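Local atomic coordinates of BamL (Bacillus amyloliquefaciens, PDB entry 4KVZ), a protein that probably transfers a methyl group from S-adenosylmethionine to an amine nitrogen during biosynthesis of the natural product plantazolicin. Residues D153-Y158 with I263-R268. Sequence-based numbering, arbitrary orientation.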
ATOM      1  N   ASP A 153       5.361 -14.193  12.957  1.00 19.50           N
ATOM      2  CA  ASP A 153       6.756 -14.666  12.975  1.00 20.79           C
ATOM      3  C   ASP A 153       7.617 -14.352  11.772  1.00 19.54           C
ATOM      4  O   ASP A 153       8.829 -14.166  11.906  1.00 18.92           O
ATOM      5  CB  ASP A 153       6.746 -16.192  13.046  1.00 23.16           C
ATOM      6  CG  ASP A 153       6.461 -16.693  14.402  1.00 24.10           C
ATOM      7  OD1 ASP A 153       6.396 -15.865  15.335  1.00 28.25           O
ATOM      8  OD2 ASP A 153       6.313 -17.914  14.543  1.00 23.62           O
ATOM      9  N   GLN A 154       6.991 -14.409  10.602  1.00 18.75           N
ATOM     10  CA  GLN A 154       7.654 -14.302   9.313  1.00 17.52           C
ATOM     11  C   GLN A 154       6.701 -13.419   8.522  1.00 16.91           C
ATOM     12  O   GLN A 154       5.701 -13.883   7.978  1.00 16.37           O
ATOM     13  CB  GLN A 154       7.770 -15.680   8.647  1.00 18.58           C
ATOM     14  CG  GLN A 154       8.380 -16.784   9.503  1.00 19.61           C
ATOM     15  CD  GLN A 154       8.204 -18.153   8.860  1.00 20.48           C
ATOM     16  OE1 GLN A 154       7.161 -18.818   9.012  1.00 22.48           O
ATOM     17  NE2 GLN A 154       9.214 -18.571   8.116  1.00 19.29           N
ATOM     18  N   SER A 155       6.984 -12.126   8.489  1.00 16.35           N
ATOM     19  CA  SER A 155       5.981 -11.210   7.993  1.00 15.97           C
ATOM     20  C   SER A 155       6.568  -9.928   7.450  1.00 16.16           C
ATOM     21  O   SER A 155       7.750  -9.630   7.638  1.00 16.05           O
ATOM     22  CB  SER A 155       5.003 -10.882   9.122  1.00 15.93           C
ATOM     23  OG  SER A 155       5.719 -10.311  10.206  1.00 16.02           O
ATOM     24  N   CYS A 156       5.723  -9.174   6.764  1.00 15.53           N
ATOM     25  CA  CYS A 156       6.105  -7.857   6.297  1.00 15.25           C
ATOM     26  C   CYS A 156       4.919  -6.938   6.156  1.00 14.75           C
ATOM     27  O   CYS A 156       3.794  -7.371   5.861  1.00 14.62           O
ATOM     28  CB  CYS A 156       6.860  -7.921   4.963  1.00 15.53           C
ATOM     29  SG  CYS A 156       5.975  -8.653   3.557  1.00 18.74           S
ATOM     30  N   ILE A 157       5.200  -5.657   6.366  1.00 14.45           N
ATOM     31  CA  ILE A 157       4.308  -4.581   5.989  1.00 14.71           C
ATOM     32  C   ILE A 157       4.878  -4.037   4.694  1.00 14.26           C
ATOM     33  O   ILE A 157       6.088  -3.782   4.604  1.00 14.84           O
ATOM     34  CB  ILE A 157       4.269  -3.458   7.051  1.00 14.92           C
ATOM     35  CG1 ILE A 157       3.717  -4.006   8.376  1.00 15.97           C
ATOM     36  CG2 ILE A 157       3.432  -2.289   6.547  1.00 15.89           C
ATOM     37  CD1 ILE A 157       3.804  -3.052   9.552  1.00 16.90           C
ATOM     38  N   TYR A 158       4.025  -3.897   3.686  1.00 14.36           N
ATOM     39  CA  TYR A 158       4.461  -3.351   2.411  1.00 14.00           C
ATOM     40  C   TYR A 158       3.630  -2.101   2.152  1.00 13.90           C
ATOM     41  O   TYR A 158       2.408  -2.169   2.057  1.00 12.45           O
ATOM     42  CB  TYR A 158       4.326  -4.370   1.275  1.00 14.67           C
ATOM     43  CG  TYR A 158       4.822  -3.859  -0.074  1.00 15.14           C
ATOM     44  CD1 TYR A 158       5.981  -3.074  -0.164  1.00 16.00           C
ATOM     45  CD2 TYR A 158       4.152  -4.175  -1.253  1.00 15.29           C
ATOM     46  CE1 TYR A 158       6.439  -2.607  -1.392  1.00 15.98           C
ATOM     47  CE2 TYR A 158       4.613  -3.722  -2.480  1.00 15.66           C
ATOM     48  CZ  TYR A 158       5.759  -2.945  -2.540  1.00 15.96           C
ATOM     49  OH  TYR A 158       6.218  -2.486  -3.755  1.00 16.64           O
ATOM     50  N   ILE A 263       8.611  -3.172   5.988  1.00 16.27           N
ATOM     51  CA  ILE A 263       8.996  -3.468   7.359  1.00 17.74           C
ATOM     52  C   ILE A 263       8.959  -4.989   7.429  1.00 18.40           C
ATOM     53  O   ILE A 263       7.921  -5.595   7.168  1.00 18.55           O
ATOM     54  CB  ILE A 263       8.011  -2.828   8.361  1.00 18.38           C
ATOM     55  CG1 ILE A 263       8.111  -1.298   8.288  1.00 19.56           C
ATOM     56  CG2 ILE A 263       8.258  -3.346   9.774  1.00 19.41           C
ATOM     57  CD1 ILE A 263       6.945  -0.556   8.900  1.00 19.15           C
ATOM     58  N   ILE A 264      10.107  -5.597   7.723  1.00 19.12           N
ATOM     59  CA  ILE A 264      10.274  -7.047   7.585  1.00 19.66           C
ATOM     60  C   ILE A 264      10.541  -7.660   8.955  1.00 20.48           C
ATOM     61  O   ILE A 264      11.434  -7.211   9.680  1.00 21.24           O
ATOM     62  CB  ILE A 264      11.417  -7.393   6.596  1.00 19.85           C
ATOM     63  CG1 ILE A 264      11.160  -6.754   5.229  1.00 20.34           C
ATOM     64  CG2 ILE A 264      11.561  -8.905   6.413  1.00 20.32           C
ATOM     65  CD1 ILE A 264      12.418  -6.467   4.444  1.00 20.23           C
ATOM     66  N   LYS A 265       9.750  -8.669   9.318  1.00 20.01           N
ATOM     67  CA  LYS A 265       9.898  -9.317  10.618  1.00 21.40           C
ATOM     68  C   LYS A 265      10.238 -10.790  10.444  1.00 21.88           C
ATOM     69  O   LYS A 265       9.516 -11.531   9.779  1.00 20.77           O
ATOM     70  CB  LYS A 265       8.634  -9.130  11.470  1.00 22.01           C
ATOM     71  CG  LYS A 265       8.678  -9.768  12.862  1.00 22.86           C
ATOM     72  CD  LYS A 265       7.374  -9.521  13.614  1.00 23.94           C
ATOM     73  CE  LYS A 265       7.210 -10.425  14.832  1.00 26.30           C
ATOM     74  NZ  LYS A 265       7.404  -9.686  16.111  1.00 28.84           N
ATOM     75  N   ASN A 266      11.356 -11.203  11.038  1.00 22.93           N
ATOM     76  CA  ASN A 266      11.764 -12.600  11.015  1.00 24.39           C
ATOM     77  C   ASN A 266      12.217 -12.974  12.420  1.00 25.09           C
ATOM     78  O   ASN A 266      13.397 -12.859  12.765  1.00 26.50           O
ATOM     79  CB  ASN A 266      12.869 -12.825   9.975  1.00 25.92           C
ATOM     80  CG  ASN A 266      13.102 -14.296   9.656  1.00 28.07           C
ATOM     81  OD1 ASN A 266      12.355 -15.181  10.089  1.00 27.73           O
ATOM     82  ND2 ASN A 266      14.157 -14.563   8.895  1.00 29.28           N
ATOM     83  N   LYS A 267      11.251 -13.377  13.241  1.00 25.15           N
ATOM     84  CA  LYS A 267      11.499 -13.650  14.653  1.00 25.97           C
ATOM     85  C   LYS A 267      12.386 -14.868  14.865  1.00 25.82           C
ATOM     86  O   LYS A 267      12.097 -15.954  14.370  1.00 25.97           O
ATOM     87  CB  LYS A 267      10.187 -13.807  15.427  1.00 26.42           C
ATOM     88  CG  LYS A 267      10.391 -14.200  16.884  1.00 28.32           C
ATOM     89  CD  LYS A 267       9.180 -13.881  17.742  1.00 30.83           C
ATOM     90  CE  LYS A 267       9.473 -14.221  19.195  1.00 31.61           C
ATOM     91  NZ  LYS A 267       8.271 -14.080  20.053  1.00 33.57           N
ATOM     92  N   ARG A 268      13.466 -14.659  15.605  1.00 26.91           N
ATOM     93  CA  ARG A 268      14.343 -15.732  16.047  1.00 28.40           C
ATOM     94  C   ARG A 268      13.880 -16.185  17.428  1.00 27.18           C
ATOM     95  O   ARG A 268      13.783 -15.380  18.352  1.00 27.89           O
ATOM     96  CB  ARG A 268      15.790 -15.242  16.126  1.00 31.95           C
ATOM     97  CG  ARG A 268      16.403 -14.781  14.810  1.00 35.37           C
ATOM     98  CD  ARG A 268      17.682 -13.988  15.067  1.00 39.13           C
ATOM     99  NE  ARG A 268      18.753 -14.818  15.623  1.00 42.20           N
ATOM    100  CZ  ARG A 268      19.795 -14.356  16.316  1.00 42.74           C
ATOM    101  NH1 ARG A 268      19.923 -13.058  16.566  1.00 43.14           N
ATOM    102  NH2 ARG A 268      20.710 -15.199  16.772  1.00 43.17           N
TER
HETATM  103  O   HOH W   1      10.184 -16.818  12.842  1.00 28.40           O
HETATM  104  O   HOH W   2      11.541 -17.162   8.282  1.00 34.47           O
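Ile157 and Ile263 lie side by side and point the same way from a hydrogen-bonded antiparallel pair: their CB atoms are 4.0 Å apart and their CD1 methyls 4.1 Å. In both, CG1 stands anti to the carbonyl carbon, which lets the terminal CD1 methyls meet; Leu147 of helix 140-148 touches Ile157, while Val144 of that helix and Leu200 of helix 193-204 touch Ile263. On the same face, Ser155 pairs with Lys265, whose N donates to Ser155 O almost linearly (177° at the hydrogen), although the donor tilts 29° from the carbonyl plane. With OG between its backbone N and carbonyl carbon (chi1 59°), Ser155 OG lies 3.4 Å from Lys265 CB, while that hydroxyl hydrogen-bonds to Ser152 O. The axes of 155-158 and 263-266 come within 4.7 Å and run antiparallel. Strand 258-266 is the one reversed strand of this Rossmann-like methyltransferase sheet, inserted between 155-162 and 210-215 in the 3-2-1-4-5-7-6 order of class I enzymes. On the opposite face, the non-hydrogen-bonded pair Cys156 and Ile264 touch only loosely, CB to CG1 4.5 Å. Farther along this face, water bridges the amides of Gln154 and Asn266, accepting from NE2 and donating to OD1, while Arg59 holds Gln154 OE1. Beyond the strand pairing, Lys267 N still bonds to Asp153 O at 2.9 Å, and a second water donates to both Asp153 O and Lys267 O.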